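Local coordinates for protein putative epimerase (Burkholderia cenocepacia, PDB 4LW8) that probably epimerises or dehydrates a nucleotide sugar with the help of NAD(P), in the biosynthesis of the lipopolysaccharide O-antigen, at residues T27-T30 against G31-A35; S292-K295 against L296-V300. One frame throughout, in Å; residues are numbered along the deposited sequence.

In the fold
Running from the N terminus, the chain leaves strand 20-24 and reaches contact 1, where residues 27-35 turn from a loop into helix 29-40, the helix of a beta-alpha-beta unit completed by strand 44-49. Much later, after strand 288-291, contact 2 repeats the same kind of loop-to-helix transition in helix 294-300. Each contact closes only one or two helical turns, and the two follow in series without nesting or crossing. The centres of contact 1 and contact 2 are about 23 Å apart. The nearest atoms of contact 1 and contact 2 are about 12 Å apart. Helix 227-240 relates them: Val227, Thr231 and Tyr234 meet contact 1, while Lys236 and Leu237 meet contact 2.

Contact 1: T27-T30 against G31-A35; sequences TGFT and GRYMA
The rings of Phe29 and Tyr33, one helical turn apart, form an offset edge-to-face pair, the edge of Tyr33 toward the face of Phe29. Their centroids are 5.7 Å apart and the planes stand at 73°. Touch is made through Tyr33 CE2, which lies 3.7 Å from Phe29 CE1. With CG anti to the backbone N (chi1 166°), the Phe29 ring projects outward from the helix flank, and the Tyr33 ring leans back toward the N-terminal end to meet it. Tyr33 CD2 also comes within 3.3 Å of Phe29 O, which lies near the plane of the tyrosine ring, at its edge. Val227 of helix 227-240 packs against both aromatics, and the Tyr33 hydroxyl is hydrogen-bonded to Val191 O.

Backbone hydrogen bonds start the helix: Arg32 N donates to Gly28 O over 3.1 Å, and Met34 N to Thr30 O over 2.9 Å. Gly28 and Gly31 belong to the GxxGxxG motif of the Rossmann fold, which runs from the loop after strand 20-24 into helix 29-40 and in relatives passes close to the dinucleotide. Gly31 is buried, and having no side chain suits it to the tight join between loop and first turn.

Polar side chains tie the turn to its surroundings. A water donates to Phe29 O at 2.8 Å and accepts from Arg32 NE at 2.6 Å, lying in the plane of the guanidinium at its edge. A bend at chi3 (73°) turns that group back along the helix, where NH1 makes a salt bridge with Asp58. Thr30 OG1 bonds to the hydroxyl of Tyr188.

Backbone bonds thus set the start of the helix, while at Phe29 O the water bridge adjoins the aromatic pair, polar and apolar contacts together holding Arg32 and Tyr33 to the preceding turn.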
loop_
_atom_site.group_PDB
_atom_site.type_symbol
_atom_site.label_atom_id
_atom_site.label_comp_id
_atom_site.label_asym_id
_atom_site.label_seq_id
_atom_site.Cartn_x
_atom_site.Cartn_y
_atom_site.Cartn_z
ATOM N N THR A 27 -11.768 21.921 -7.760
ATOM C CA THR A 27 -12.484 22.246 -9.001
ATOM C C THR A 27 -12.805 21.001 -9.844
ATOM O O THR A 27 -13.340 21.109 -10.933
ATOM C CB THR A 27 -11.711 23.269 -9.877
ATOM O OG1 THR A 27 -10.424 22.745 -10.225
ATOM C CG2 THR A 27 -11.533 24.589 -9.115
ATOM N N GLY A 28 -12.506 19.812 -9.334
ATOM C CA GLY A 28 -12.899 18.611 -10.057
ATOM C C GLY A 28 -14.392 18.356 -9.894
ATOM O O GLY A 28 -15.103 19.132 -9.240
ATOM N N PHE A 29 -14.862 17.265 -10.482
ATOM C CA PHE A 29 -16.268 16.880 -10.430
ATOM C C PHE A 29 -16.831 16.833 -9.005
ATOM O O PHE A 29 -17.788 17.527 -8.694
ATOM C CB PHE A 29 -16.442 15.517 -11.100
ATOM C CG PHE A 29 -17.768 14.861 -10.823
ATOM C CD1 PHE A 29 -18.951 15.447 -11.247
ATOM C CD2 PHE A 29 -17.823 13.629 -10.184
ATOM C CE1 PHE A 29 -20.161 14.839 -11.007
ATOM C CE2 PHE A 29 -19.025 13.021 -9.942
ATOM C CZ PHE A 29 -20.200 13.623 -10.354
ATOM N N THR A 30 -16.224 16.034 -8.140
ATOM C CA THR A 30 -16.710 15.875 -6.771
ATOM C C THR A 30 -16.549 17.165 -5.969
ATOM O O THR A 30 -17.435 17.555 -5.207
ATOM C CB THR A 30 -15.965 14.734 -6.062
ATOM O OG1 THR A 30 -16.145 13.523 -6.817
ATOM C CG2 THR A 30 -16.506 14.532 -4.655
ATOM N N GLY A 31 -15.422 17.836 -6.175
ATOM C CA GLY A 31 -15.120 19.077 -5.477
ATOM C C GLY A 31 -16.171 20.159 -5.664
ATOM O O GLY A 31 -16.483 20.889 -4.739
ATOM N N ARG A 32 -16.728 20.257 -6.862
ATOM C CA ARG A 32 -17.742 21.274 -7.137
ATOM C C ARG A 32 -18.952 21.124 -6.216
ATOM O O ARG A 32 -19.495 22.108 -5.725
ATOM C CB ARG A 32 -18.184 21.221 -8.597
ATOM C CG ARG A 32 -19.359 22.140 -8.886
ATOM C CD ARG A 32 -19.544 22.395 -10.364
ATOM N NE ARG A 32 -20.072 21.227 -11.058
ATOM C CZ ARG A 32 -20.856 21.283 -12.129
ATOM N NH1 ARG A 32 -21.232 22.457 -12.627
ATOM N NH2 ARG A 32 -21.280 20.163 -12.694
ATOM N N TYR A 33 -19.387 19.886 -6.020
ATOM C CA TYR A 33 -20.477 19.581 -5.105
ATOM C C TYR A 33 -20.058 19.668 -3.622
ATOM O O TYR A 33 -20.851 20.077 -2.783
ATOM C CB TYR A 33 -21.036 18.205 -5.444
ATOM C CG TYR A 33 -21.669 18.209 -6.817
ATOM C CD1 TYR A 33 -22.961 18.680 -7.008
ATOM C CD2 TYR A 33 -20.953 17.789 -7.932
ATOM C CE1 TYR A 33 -23.532 18.707 -8.263
ATOM C CE2 TYR A 33 -21.523 17.798 -9.194
ATOM C CZ TYR A 33 -22.810 18.270 -9.350
ATOM O OH TYR A 33 -23.385 18.307 -10.594
ATOM N N MET A 34 -18.820 19.288 -3.301
ATOM C CA MET A 34 -18.335 19.381 -1.923
ATOM C C MET A 34 -18.325 20.842 -1.482
ATOM O O MET A 34 -18.641 21.177 -0.331
ATOM C CB MET A 34 -16.926 18.788 -1.788
ATOM C CG MET A 34 -16.513 18.523 -0.341
ATOM S SD MET A 34 -17.490 17.206 0.402
ATOM C CE MET A 34 -18.235 18.065 1.797
ATOM N N ALA A 35 -17.973 21.712 -2.419
ATOM C CA ALA A 35 -17.938 23.144 -2.157
ATOM C C ALA A 35 -19.322 23.663 -1.742
ATOM O O ALA A 35 -19.458 24.339 -0.721
ATOM C CB ALA A 35 -17.424 23.882 -3.381
HETATM O O HOH W 1 -19.077 18.884 -10.781
#

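Contact 2: S292-K295 against L296-V300; sequences SRDK and LRRAV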
loop_
_atom_site.group_PDB
_atom_site.type_symbol
_atom_site.label_atom_id
_atom_site.label_comp_id
_atom_site.label_asym_id
_atom_site.label_seq_id
_atom_site.Cartn_x
_atom_site.Cartn_y
_atom_site.Cartn_z
ATOM N N SER A 292 -22.659 -1.939 2.121
ATOM C CA SER A 292 -23.458 -1.592 3.290
ATOM C C SER A 292 -22.972 -0.278 3.892
ATOM O O SER A 292 -21.784 -0.138 4.190
ATOM C CB SER A 292 -23.388 -2.700 4.344
ATOM O OG SER A 292 -23.817 -2.217 5.609
ATOM N N ARG A 293 -23.888 0.663 4.112
ATOM C CA ARG A 293 -23.542 1.910 4.785
ATOM C C ARG A 293 -24.078 1.903 6.222
ATOM O O ARG A 293 -24.338 2.955 6.818
ATOM C CB ARG A 293 -24.075 3.134 4.019
ATOM C CG ARG A 293 -25.602 3.301 3.975
ATOM C CD ARG A 293 -25.987 4.796 3.900
ATOM N NE ARG A 293 -25.415 5.455 2.722
ATOM C CZ ARG A 293 -25.271 6.774 2.584
ATOM N NH1 ARG A 293 -25.659 7.591 3.554
ATOM N NH2 ARG A 293 -24.737 7.282 1.477
ATOM N N ASP A 294 -24.262 0.711 6.772
ATOM C CA ASP A 294 -24.786 0.609 8.131
ATOM C C ASP A 294 -23.875 1.255 9.177
ATOM O O ASP A 294 -24.358 1.813 10.167
ATOM C CB ASP A 294 -25.028 -0.834 8.516
ATOM C CG ASP A 294 -25.808 -0.943 9.795
ATOM O OD1 ASP A 294 -26.974 -0.489 9.795
ATOM O OD2 ASP A 294 -25.249 -1.429 10.802
ATOM N N LYS A 295 -22.562 1.165 8.984
ATOM C CA LYS A 295 -21.657 1.797 9.936
ATOM C C LYS A 295 -21.821 3.325 9.894
ATOM O O LYS A 295 -21.873 3.986 10.934
ATOM C CB LYS A 295 -20.206 1.405 9.665
ATOM C CG LYS A 295 -19.224 1.938 10.703
ATOM C CD LYS A 295 -17.786 1.712 10.252
ATOM C CE LYS A 295 -16.792 2.200 11.307
ATOM N NZ LYS A 295 -15.387 2.024 10.839
ATOM N N LEU A 296 -21.885 3.877 8.685
ATOM C CA LEU A 296 -22.132 5.302 8.498
ATOM C C LEU A 296 -23.460 5.721 9.138
ATOM O O LEU A 296 -23.539 6.731 9.843
ATOM C CB LEU A 296 -22.124 5.647 7.010
ATOM C CG LEU A 296 -22.503 7.071 6.592
ATOM C CD1 LEU A 296 -21.472 8.085 7.067
ATOM C CD2 LEU A 296 -22.655 7.147 5.071
ATOM N N ARG A 297 -24.502 4.938 8.890
ATOM C CA ARG A 297 -25.831 5.248 9.402
ATOM C C ARG A 297 -25.813 5.323 10.931
ATOM O O ARG A 297 -26.364 6.254 11.527
ATOM C CB ARG A 297 -26.840 4.198 8.901
ATOM C CG ARG A 297 -28.270 4.344 9.409
ATOM C CD ARG A 297 -29.141 3.171 8.928
ATOM N NE ARG A 297 -29.265 3.169 7.467
ATOM C CZ ARG A 297 -28.748 2.248 6.653
ATOM N NH1 ARG A 297 -28.052 1.228 7.141
ATOM N NH2 ARG A 297 -28.926 2.356 5.342
ATOM N N ARG A 298 -25.136 4.375 11.564
ATOM C CA ARG A 298 -25.061 4.361 13.020
ATOM C C ARG A 298 -24.265 5.545 13.559
ATOM O O ARG A 298 -24.482 5.967 14.686
ATOM C CB ARG A 298 -24.465 3.039 13.501
ATOM C CG ARG A 298 -25.429 1.867 13.329
ATOM C CD ARG A 298 -24.767 0.537 13.651
ATOM N NE ARG A 298 -25.694 -0.589 13.525
ATOM C CZ ARG A 298 -26.503 -1.012 14.494
ATOM N NH1 ARG A 298 -26.509 -0.404 15.674
ATOM N NH2 ARG A 298 -27.309 -2.046 14.287
ATOM N N ALA A 299 -23.356 6.085 12.751
ATOM C CA ALA A 299 -22.497 7.191 13.185
ATOM C C ALA A 299 -23.119 8.577 12.979
ATOM O O ALA A 299 -22.937 9.473 13.803
ATOM C CB ALA A 299 -21.155 7.126 12.465
ATOM N N VAL A 300 -23.831 8.765 11.871
ATOM C CA VAL A 300 -24.357 10.089 11.530
ATOM C C VAL A 300 -25.873 10.113 11.329
ATOM O O VAL A 300 -26.447 11.171 11.077
ATOM C CB VAL A 300 -23.687 10.640 10.263
ATOM C CG1 VAL A 300 -22.173 10.600 10.409
ATOM C CG2 VAL A 300 -24.105 9.832 9.040
#
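Arg298 folds back over the first turn of the helix to reach Asp294. Its CB lies 3.6 Å from Asp294 O, the acceptor of its own backbone N, and CG comes closer to that oxygen, at 3.3 Å. With CG anti to the carbonyl carbon (chi1 -72°) and an extended chain from there, CD passes Asp294 OD2 and NE donates to it over 2.9 Å. This salt bridge uses the syn side of the carboxylate and lies almost exactly in the guanidinium plane, although the two flat groups are turned 76° against each other. OD1 of Asp294 takes a weak, longer bond from Arg297 NH1 (3.3 Å), so one carboxylate joins two arginines in a salt-bridge network.

An aspartate suits the first turn of helix 294-300, where its negative charge would probably interact favourably with the helix dipole. Arg293 is the N-cap residue: its O accepts from Arg297 N, while Ser292 OG takes the Asp294 amide in an ST turn.

Leu296 CD2 lies over one face of the Arg293 guanidinium, 3.4 Å from NH1, an apolar methyl on a flat cation whose NE bonds to Cys250 O. Arg297 NH2 pairs with Glu252. The extended Lys295 carries NZ to Glu245 and Thr246 O, and beside the ring of Phe247 in a cation-pi contact.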